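Local coordinates for protein endonuclease V isoform X2 (Ciona intestinalis, PDB 6OZI) that cleaves nucleic acid strands near inosine, the product of adenosine deamination, in a metal-dependent reaction, and probably acts on RNA in its eukaryotic host, at residues I9-W12 against N13-E17; E90-P93 against F94-L98; N118-H122 against I123-G127. The protein carries 1 engineered substitution. All coordinates share one frame; numbering follows the deposited sequence. Where two conformers were deposited one is given.

Contact 1 (I9-W12 against N13-E17); sequences IAEW and NSKQE
The shortest polar bond here is the salt bridge from Lys-15 NZ to Glu-11 OE2, 2.7 Å long, which spans one turn of helix 6-19. Glu-11 leaves the backbone with CG anti to its N (chi1 -176°) and then runs straight on, while the lysine chain, bent at chi2, comes back along the helix with its CD 3.5 Å from Glu-11 O. The ammonium uses the anti lone pair of OE2, on the side away from the other carboxylate oxygen. It also lies at the edge of the Trp-12 indole, near the ring plane and 4.1 Å from CD1, rather than over a ring face. Trp-12 itself belongs to the buried side, where it stacks on Phe-88. One turn on, Gln-16 CG sits 3.2 Å from Trp-12 O, the carbonyl that accepts the backbone N-H of Gln-16. The Gln-16 amide is held at both ends, by Arg-124 NE and Ser-84 O. On the adjoining flank, Ile-9 CG2 lies 3.8 Å from Asn-13 ND2, and Asn-13 OD1 is hydrogen-bonded to Tyr-85 OH. All three are i to i+4 pairs on one helix with a buried and an exposed side. The ion pair links two side chains at the more exposed side, although Lys-15 also touches Phe-88, whereas the amides of Asn-13 and Gln-16 bind the helix to the rest of the protein.

Contact 2 (E90-P93 against F94-L98); sequences EIEP and FQQEL
Gln-95 turns its CG to lie beside the backbone N (chi1 -58°) and bends sharply at chi2, whereas Ile-91 carries CG1 anti to its own N (chi1 177°); with these torsions the two side chains run side by side in the same direction. This is i to i+4 packing on helix 86-104, which lies against strands 37-45 and 52-61 of the RNase H-like sheet. Ile-91 CD1 touches Gln-95 CG at 3.8 Å and the amide NE2 at 3.9 Å. Cutting Gln-95 back to an alanine would probably strip the Ile-91 methyl of this neighbour and leave it freer to turn. On the exposed side, Glu-92 and Gln-96 meet through a hydrogen bond of 3.1 Å from Gln-96 NE2 to Glu-92 OE2. The amide approaches from above the carboxylate, 47° out of its plane, and the bond is bent. The helix is kinked at Glu-92 and Pro-93, whose backbone nitrogens make no bond to the preceding turn; for the proline no N-H exists to give. The Phe-94 ring meets Phe-41 of the sheet edge-to-face and also touches Leu-132 and Ser-136 of helix 128-136. The buried carboxylate of Glu-97 is satisfied by Ser-55, Thr-73 and Asn-71, the last a residue of the potassium site. Glu-97 CG lies 3.3 Å from Pro-93 O.

Contact 3 (N118-H122 against I123-G127); sequences NGFFH and IRRCG. With nucleotides of chain C.
The imidazole of His-122 is sandwiched: Ile-123 CG2 rests over one face, 4.0 Å from the ring centroid, and the backbone between Cys-126 and Gly-127 covers the opposite face. Arg-125 N lies in plane at one edge, and O6 of the bound deoxyinosine of chain C approaches another, 3.7 Å from His-122 CD2. NE2 is hydrogen-bonded to Ser-84 O. Around the Phe-120 ring, Arg-125 CD makes a CH-pi contact over one face, 3.7 Å from the centroid. The guanidinium stands nearly upright to that ring, its plane turned 83° from it, so its edge faces Phe-120 CZ. The arginine chain gets there by bending at chi2 (-58°). His-122 O takes two hydrogen bonds from Arg-125, each 2.9 Å long and from opposite faces of the carbonyl plane: NH1 on one side, the backbone N of the type I turn on the other. They fix the Arg-125 end of the turn, while Asp-153 and Glu-184 engage the guanidinium. Gly-127 N bonds to Gly-119 O at 2.8 Å, and Gly-127 CA lies 3.4 Å from N1 of the deoxyinosine. Asn-118 N comes 2.9 Å from its N3. The closest approaches to the base therefore come from backbone atoms, with the imidazole edge near O6.

How the contacts relate
Contacts 1 and 2 each lie within one helix, on separate helices, and combine a solvent-facing polar pair with a buried side; a charged pair serves in helix 6-19, a carboxylate and an amide in helix 86-104. Contact 3 is different: a buried loop between strand 112-116 and helix 128-136, held by carbonyl hydrogen bonds and CH-pi contacts, with the deoxyinosine base of chain C against one side. Contacts 1 and 3 touch directly through Gln-16 and Arg-124, so the N-terminal helix backs the base-binding loop. Contact 2 touches neither, its nearest atoms about 8 Å from contact 1 and about 7 Å from contact 3, and packs on the central sheet.

Contact 1 (I9-W12 against N13-E17)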
loop_
_atom_site.group_PDB
_atom_site.type_symbol
_atom_site.label_atom_id
_atom_site.label_comp_id
_atom_site.label_asym_id
_atom_site.label_seq_id
_atom_site.Cartn_x
_atom_site.Cartn_y
_atom_site.Cartn_z
ATOM N N ILE A 9 14.149 -25.467 -17.989
ATOM C CA ILE A 9 12.755 -25.885 -17.850
ATOM C C ILE A 9 12.654 -27.402 -17.931
ATOM O O ILE A 9 11.907 -28.032 -17.171
ATOM C CB ILE A 9 11.877 -25.208 -18.920
ATOM C CG1 ILE A 9 11.874 -23.684 -18.761
ATOM C CG2 ILE A 9 10.456 -25.758 -18.880
ATOM C CD1 ILE A 9 11.034 -23.180 -17.623
ATOM N N ALA A 10 13.397 -28.014 -18.859
ATOM C CA ALA A 10 13.377 -29.470 -18.970
ATOM C C ALA A 10 13.868 -30.127 -17.682
ATOM O O ALA A 10 13.239 -31.062 -17.165
ATOM C CB ALA A 10 14.223 -29.912 -20.164
ATOM N N GLU A 11 14.990 -29.635 -17.142
ATOM C CA GLU A 11 15.530 -30.163 -15.890
ATOM C C GLU A 11 14.539 -30.005 -14.741
ATOM O O GLU A 11 14.341 -30.934 -13.943
ATOM C CB GLU A 11 16.840 -29.448 -15.561
ATOM C CG GLU A 11 17.555 -29.974 -14.339
ATOM C CD GLU A 11 18.799 -29.166 -14.008
ATOM O OE1 GLU A 11 19.654 -28.966 -14.904
ATOM O OE2 GLU A 11 18.909 -28.706 -12.850
ATOM N N TRP A 12 13.910 -28.831 -14.641
ATOM C CA TRP A 12 12.928 -28.585 -13.590
ATOM C C TRP A 12 11.746 -29.541 -13.707
ATOM O O TRP A 12 11.286 -30.109 -12.705
ATOM C CB TRP A 12 12.460 -27.130 -13.663
ATOM C CG TRP A 12 13.436 -26.140 -13.095
ATOM C CD1 TRP A 12 14.485 -26.409 -12.269
ATOM C CD2 TRP A 12 13.462 -24.729 -13.331
ATOM N NE1 TRP A 12 15.145 -25.249 -11.950
ATOM C CE2 TRP A 12 14.541 -24.202 -12.592
ATOM C CE3 TRP A 12 12.665 -23.855 -14.081
ATOM C CZ2 TRP A 12 14.851 -22.843 -12.585
ATOM C CZ3 TRP A 12 12.973 -22.509 -14.074
ATOM C CH2 TRP A 12 14.062 -22.015 -13.334
ATOM N N ASN A 13 11.238 -29.725 -14.928
ATOM C CA ASN A 13 10.165 -30.689 -15.156
ATOM C C ASN A 13 10.575 -32.082 -14.702
ATOM O O ASN A 13 9.783 -32.800 -14.078
ATOM C CB ASN A 13 9.778 -30.699 -16.633
ATOM C CG ASN A 13 9.066 -29.419 -17.060
ATOM O OD1 ASN A 13 8.645 -28.613 -16.222
ATOM N ND2 ASN A 13 8.930 -29.228 -18.366
ATOM N N SER A 14 11.816 -32.479 -14.998
ATOM C CA SER A 14 12.271 -33.811 -14.615
ATOM C C SER A 14 12.314 -33.969 -13.097
ATOM O O SER A 14 11.796 -34.953 -12.546
ATOM C CB SER A 14 13.637 -34.089 -15.236
ATOM O OG SER A 14 14.213 -35.240 -14.657
ATOM N N LYS A 15 12.935 -33.008 -12.399
ATOM C CA LYS A 15 12.980 -33.071 -10.939
ATOM C C LYS A 15 11.578 -33.141 -10.350
ATOM O O LYS A 15 11.320 -33.906 -9.409
ATOM C CB LYS A 15 13.716 -31.857 -10.373
ATOM C CG LYS A 15 15.211 -31.804 -10.643
ATOM C CD LYS A 15 15.647 -30.339 -10.786
ATOM C CE LYS A 15 17.093 -30.092 -10.381
ATOM N NZ LYS A 15 17.436 -28.646 -10.535
ATOM N N GLN A 16 10.654 -32.353 -10.899
ATOM C CA GLN A 16 9.285 -32.384 -10.399
ATOM C C GLN A 16 8.651 -33.754 -10.618
ATOM O O GLN A 16 7.991 -34.293 -9.721
ATOM C CB GLN A 16 8.471 -31.282 -11.072
ATOM C CG GLN A 16 8.837 -29.894 -10.582
ATOM C CD GLN A 16 8.080 -28.783 -11.283
ATOM O OE1 GLN A 16 7.495 -28.987 -12.346
ATOM N NE2 GLN A 16 8.103 -27.589 -10.694
ATOM N N GLU A 17 8.893 -34.363 -11.782
ATOM C CA GLU A 17 8.328 -35.685 -12.043
ATOM C C GLU A 17 8.869 -36.724 -11.071
ATOM O O GLU A 17 8.132 -37.619 -10.644
ATOM C CB GLU A 17 8.595 -36.118 -13.486
ATOM C CG GLU A 17 7.805 -35.359 -14.543
ATOM C CD GLU A 17 6.308 -35.673 -14.520
ATOM O OE1 GLU A 17 5.887 -36.624 -13.824
ATOM O OE2 GLU A 17 5.553 -34.964 -15.218
#

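Contact 2 (E90-P93 against F94-L98)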
loop_
_atom_site.group_PDB
_atom_site.type_symbol
_atom_site.label_atom_id
_atom_site.label_comp_id
_atom_site.label_asym_id
_atom_site.label_seq_id
_atom_site.Cartn_x
_atom_site.Cartn_y
_atom_site.Cartn_z
ATOM N N GLU A 90 12.538 -20.500 -4.381
ATOM C CA GLU A 90 12.599 -20.262 -2.940
ATOM C C GLU A 90 13.047 -21.460 -2.096
ATOM O O GLU A 90 13.017 -21.368 -0.861
ATOM C CB GLU A 90 11.247 -19.724 -2.446
ATOM C CG GLU A 90 10.056 -20.562 -2.809
ATOM C CD GLU A 90 8.723 -19.905 -2.437
ATOM O OE1 GLU A 90 8.632 -18.654 -2.375
ATOM O OE2 GLU A 90 7.755 -20.660 -2.209
ATOM N N ILE A 91 13.523 -22.552 -2.704
ATOM C CA ILE A 91 13.900 -23.728 -1.917
ATOM C C ILE A 91 15.105 -23.422 -1.027
ATOM O O ILE A 91 15.112 -23.751 0.163
ATOM C CB ILE A 91 14.156 -24.945 -2.830
ATOM C CG1 ILE A 91 14.620 -26.153 -2.006
ATOM C CG2 ILE A 91 15.211 -24.647 -3.889
ATOM C CD1 ILE A 91 13.588 -26.687 -1.046
ATOM N N GLU A 92 16.139 -22.777 -1.585
ATOM C CA GLU A 92 17.337 -22.506 -0.788
ATOM C C GLU A 92 17.080 -21.504 0.334
ATOM O O GLU A 92 17.471 -21.785 1.486
ATOM C CB GLU A 92 18.481 -22.055 -1.701
ATOM C CG GLU A 92 19.754 -21.664 -0.953
ATOM C CD GLU A 92 20.475 -22.850 -0.311
ATOM O OE1 GLU A 92 20.055 -24.011 -0.534
ATOM O OE2 GLU A 92 21.470 -22.617 0.417
ATOM N N PRO A 93 16.440 -20.348 0.098
ATOM C CA PRO A 93 16.135 -19.454 1.227
ATOM C C PRO A 93 15.318 -20.135 2.310
ATOM O O PRO A 93 15.530 -19.873 3.502
ATOM C CB PRO A 93 15.351 -18.309 0.571
ATOM C CG PRO A 93 15.694 -18.368 -0.862
ATOM C CD PRO A 93 15.950 -19.798 -1.181
ATOM N N PHE A 94 14.344 -20.962 1.917
ATOM C CA PHE A 94 13.538 -21.697 2.889
ATOM C C PHE A 94 14.397 -22.625 3.738
ATOM O O PHE A 94 14.303 -22.618 4.969
ATOM C CB PHE A 94 12.454 -22.500 2.183
ATOM C CG PHE A 94 11.642 -23.344 3.114
ATOM C CD1 PHE A 94 10.609 -22.777 3.845
ATOM C CD2 PHE A 94 11.897 -24.697 3.260
ATOM C CE1 PHE A 94 9.858 -23.544 4.712
ATOM C CE2 PHE A 94 11.141 -25.467 4.122
ATOM C CZ PHE A 94 10.122 -24.890 4.852
ATOM N N GLN A 95 15.198 -23.480 3.089
ATOM C CA GLN A 95 16.054 -24.409 3.823
ATOM C C GLN A 95 16.984 -23.673 4.779
ATOM O O GLN A 95 17.238 -24.145 5.896
ATOM C CB GLN A 95 16.857 -25.264 2.844
ATOM C CG GLN A 95 15.998 -26.066 1.883
ATOM C CD GLN A 95 16.009 -27.545 2.196
ATOM O OE1 GLN A 95 15.766 -27.952 3.338
ATOM N NE2 GLN A 95 16.310 -28.363 1.188
ATOM N N GLN A 96 17.546 -22.546 4.335
ATOM C CA GLN A 96 18.417 -21.764 5.209
ATOM C C GLN A 96 17.648 -21.206 6.408
ATOM O O GLN A 96 18.104 -21.313 7.555
ATOM C CB GLN A 96 19.102 -20.653 4.415
ATOM C CG GLN A 96 20.162 -21.171 3.447
ATOM C CD GLN A 96 21.246 -22.002 4.139
ATOM O OE1 GLN A 96 21.662 -21.706 5.267
ATOM N NE2 GLN A 96 21.696 -23.057 3.466
ATOM N N GLU A 97 16.490 -20.571 6.161
ATOM C CA GLU A 97 15.692 -20.065 7.277
ATOM C C GLU A 97 15.341 -21.186 8.244
ATOM O O GLU A 97 15.437 -21.015 9.464
ATOM C CB GLU A 97 14.412 -19.385 6.776
ATOM C CG GLU A 97 14.605 -18.062 6.039
ATOM C CD GLU A 97 15.000 -16.909 6.961
ATOM O OE1 GLU A 97 15.070 -17.100 8.194
ATOM O OE2 GLU A 97 15.247 -15.801 6.447
ATOM N N LEU A 98 14.935 -22.342 7.712
ATOM C CA LEU A 98 14.528 -23.465 8.548
ATOM C C LEU A 98 15.685 -23.947 9.408
ATOM O O LEU A 98 15.517 -24.214 10.602
ATOM C CB LEU A 98 14.005 -24.602 7.671
ATOM C CG LEU A 98 13.511 -25.849 8.402
ATOM C CD1 LEU A 98 12.277 -25.506 9.223
ATOM C CD2 LEU A 98 13.211 -26.970 7.418
#

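Contact 3 (N118-H122 against I123-G127)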
loop_
_atom_site.group_PDB
_atom_site.type_symbol
_atom_site.label_atom_id
_atom_site.label_comp_id
_atom_site.label_asym_id
_atom_site.label_seq_id
_atom_site.Cartn_x
_atom_site.Cartn_y
_atom_site.Cartn_z
ATOM N N ASN A 118 0.685 -22.848 -4.250
ATOM C CA ASN A 118 0.008 -24.131 -4.304
ATOM C C ASN A 118 0.902 -25.265 -3.824
ATOM O O ASN A 118 2.134 -25.171 -3.830
ATOM C CB ASN A 118 -0.455 -24.409 -5.732
ATOM C CG ASN A 118 -1.286 -23.284 -6.286
ATOM O OD1 ASN A 118 -2.191 -22.795 -5.613
ATOM N ND2 ASN A 118 -0.972 -22.845 -7.504
ATOM N N GLY A 119 0.255 -26.352 -3.417
ATOM C CA GLY A 119 0.945 -27.597 -3.160
ATOM C C GLY A 119 0.614 -28.616 -4.230
ATOM O O GLY A 119 1.196 -28.591 -5.318
ATOM N N PHE A 120 -0.339 -29.506 -3.941
ATOM C CA PHE A 120 -0.781 -30.495 -4.925
ATOM C C PHE A 120 -1.396 -29.828 -6.153
ATOM O O PHE A 120 -1.355 -30.391 -7.255
ATOM C CB PHE A 120 -1.779 -31.442 -4.251
ATOM C CG PHE A 120 -2.242 -32.599 -5.108
ATOM C CD1 PHE A 120 -1.362 -33.595 -5.515
ATOM C CD2 PHE A 120 -3.578 -32.724 -5.448
ATOM C CE1 PHE A 120 -1.806 -34.674 -6.278
ATOM C CE2 PHE A 120 -4.028 -33.799 -6.209
ATOM C CZ PHE A 120 -3.139 -34.769 -6.629
ATOM N N PHE A 121 -1.943 -28.623 -5.988
ATOM C CA PHE A 121 -2.661 -27.896 -7.039
ATOM C C PHE A 121 -1.668 -27.342 -8.059
ATOM O O PHE A 121 -1.364 -26.146 -8.099
ATOM C CB PHE A 121 -3.497 -26.794 -6.394
ATOM C CG PHE A 121 -4.382 -26.049 -7.342
ATOM C CD1 PHE A 121 -4.611 -26.510 -8.626
ATOM C CD2 PHE A 121 -5.003 -24.883 -6.933
ATOM C CE1 PHE A 121 -5.442 -25.811 -9.491
ATOM C CE2 PHE A 121 -5.836 -24.176 -7.786
ATOM C CZ PHE A 121 -6.058 -24.640 -9.067
ATOM N N HIS A 122 -1.216 -28.222 -8.953
ATOM C CA HIS A 122 -0.074 -27.919 -9.803
ATOM C C HIS A 122 -0.109 -28.843 -11.011
ATOM O O HIS A 122 -0.587 -29.976 -10.918
ATOM C CB HIS A 122 1.220 -28.090 -9.006
ATOM C CG HIS A 122 2.468 -27.765 -9.764
ATOM N ND1 HIS A 122 3.167 -28.707 -10.488
ATOM C CD2 HIS A 122 3.182 -26.618 -9.853
ATOM C CE1 HIS A 122 4.237 -28.145 -11.022
ATOM N NE2 HIS A 122 4.271 -26.879 -10.650
ATOM N N ILE A 123 0.403 -28.349 -12.145
ATOM C CA ILE A 123 0.323 -29.101 -13.399
ATOM C C ILE A 123 0.949 -30.486 -13.260
ATOM O O ILE A 123 0.429 -31.475 -13.796
ATOM C CB ILE A 123 0.961 -28.307 -14.554
ATOM C CG1 ILE A 123 0.903 -29.141 -15.838
ATOM C CG2 ILE A 123 2.385 -27.871 -14.200
ATOM C CD1 ILE A 123 1.309 -28.392 -17.086
ATOM N N ARG A 124 2.077 -30.587 -12.556
ATOM C CA ARG A 124 2.703 -31.876 -12.303
ATOM C C ARG A 124 2.562 -32.298 -10.841
ATOM O O ARG A 124 3.347 -33.117 -10.356
ATOM C CB ARG A 124 4.171 -31.853 -12.736
ATOM C CG ARG A 124 4.382 -31.927 -14.261
ATOM C CD ARG A 124 5.811 -31.544 -14.673
ATOM N NE ARG A 124 6.150 -30.167 -14.307
ATOM C CZ ARG A 124 5.906 -29.094 -15.061
ATOM N NH1 ARG A 124 5.311 -29.216 -16.243
ATOM N NH2 ARG A 124 6.256 -27.891 -14.624
ATOM N N ARG A 125 1.566 -31.753 -10.138
ATOM C CA ARG A 125 1.228 -32.151 -8.767
ATOM C C ARG A 125 2.409 -31.983 -7.814
ATOM O O ARG A 125 2.605 -32.777 -6.895
ATOM C CB ARG A 125 0.703 -33.586 -8.730
ATOM C CG ARG A 125 -0.490 -33.833 -9.638
ATOM C CD ARG A 125 -1.665 -32.908 -9.303
ATOM N NE ARG A 125 -2.873 -33.342 -9.998
ATOM C CZ ARG A 125 -3.269 -32.876 -11.180
ATOM N NH1 ARG A 125 -2.561 -31.937 -11.806
ATOM N NH2 ARG A 125 -4.376 -33.351 -11.739
ATOM N N CYS A 126 3.172 -30.913 -8.002
ATOM C CA CYS A 126 4.381 -30.671 -7.232
ATOM C C CYS A 126 4.629 -29.166 -7.126
ATOM O O CYS A 126 5.672 -28.652 -7.536
ATOM C CB CYS A 126 5.562 -31.393 -7.880
ATOM S SG CYS A 126 7.120 -31.345 -6.948
ATOM N N GLY A 127 3.661 -28.431 -6.576
ATOM C CA GLY A 127 3.848 -27.012 -6.354
ATOM C C GLY A 127 4.848 -26.754 -5.237
ATOM O O GLY A 127 5.265 -27.660 -4.511
ATOM P P DI C 5 0.022 -17.086 -11.659
ATOM O OP1 DI C 5 -1.032 -16.015 -11.720
ATOM O OP2 DI C 5 1.399 -16.542 -11.946
ATOM O "O5'" DI C 5 -0.045 -17.892 -10.222
ATOM C "C5'" DI C 5 -1.262 -18.014 -9.530
ATOM C "C4'" DI C 5 -0.992 -18.450 -8.100
ATOM O "O4'" DI C 5 -0.310 -19.919 -8.152
ATOM C "C3'" DI C 5 -0.153 -17.642 -7.480
ATOM O "O3'" DI C 5 -0.526 -17.458 -6.040
ATOM C "C2'" DI C 5 1.233 -18.331 -7.533
ATOM C "C1'" DI C 5 0.884 -19.831 -7.611
ATOM N N9 DI C 5 1.896 -20.501 -8.443
ATOM C C8 DI C 5 2.392 -20.383 -9.685
ATOM N N7 DI C 5 3.347 -21.329 -9.817
ATOM C C5 DI C 5 3.430 -22.003 -8.681
ATOM C C6 DI C 5 4.317 -23.169 -8.246
ATOM O O6 DI C 5 5.121 -23.633 -8.978
ATOM N N1 DI C 5 4.183 -23.697 -6.933
ATOM C C2 DI C 5 3.225 -23.139 -6.025
ATOM N N3 DI C 5 2.389 -22.028 -6.443
ATOM C C4 DI C 5 2.527 -21.481 -7.815
#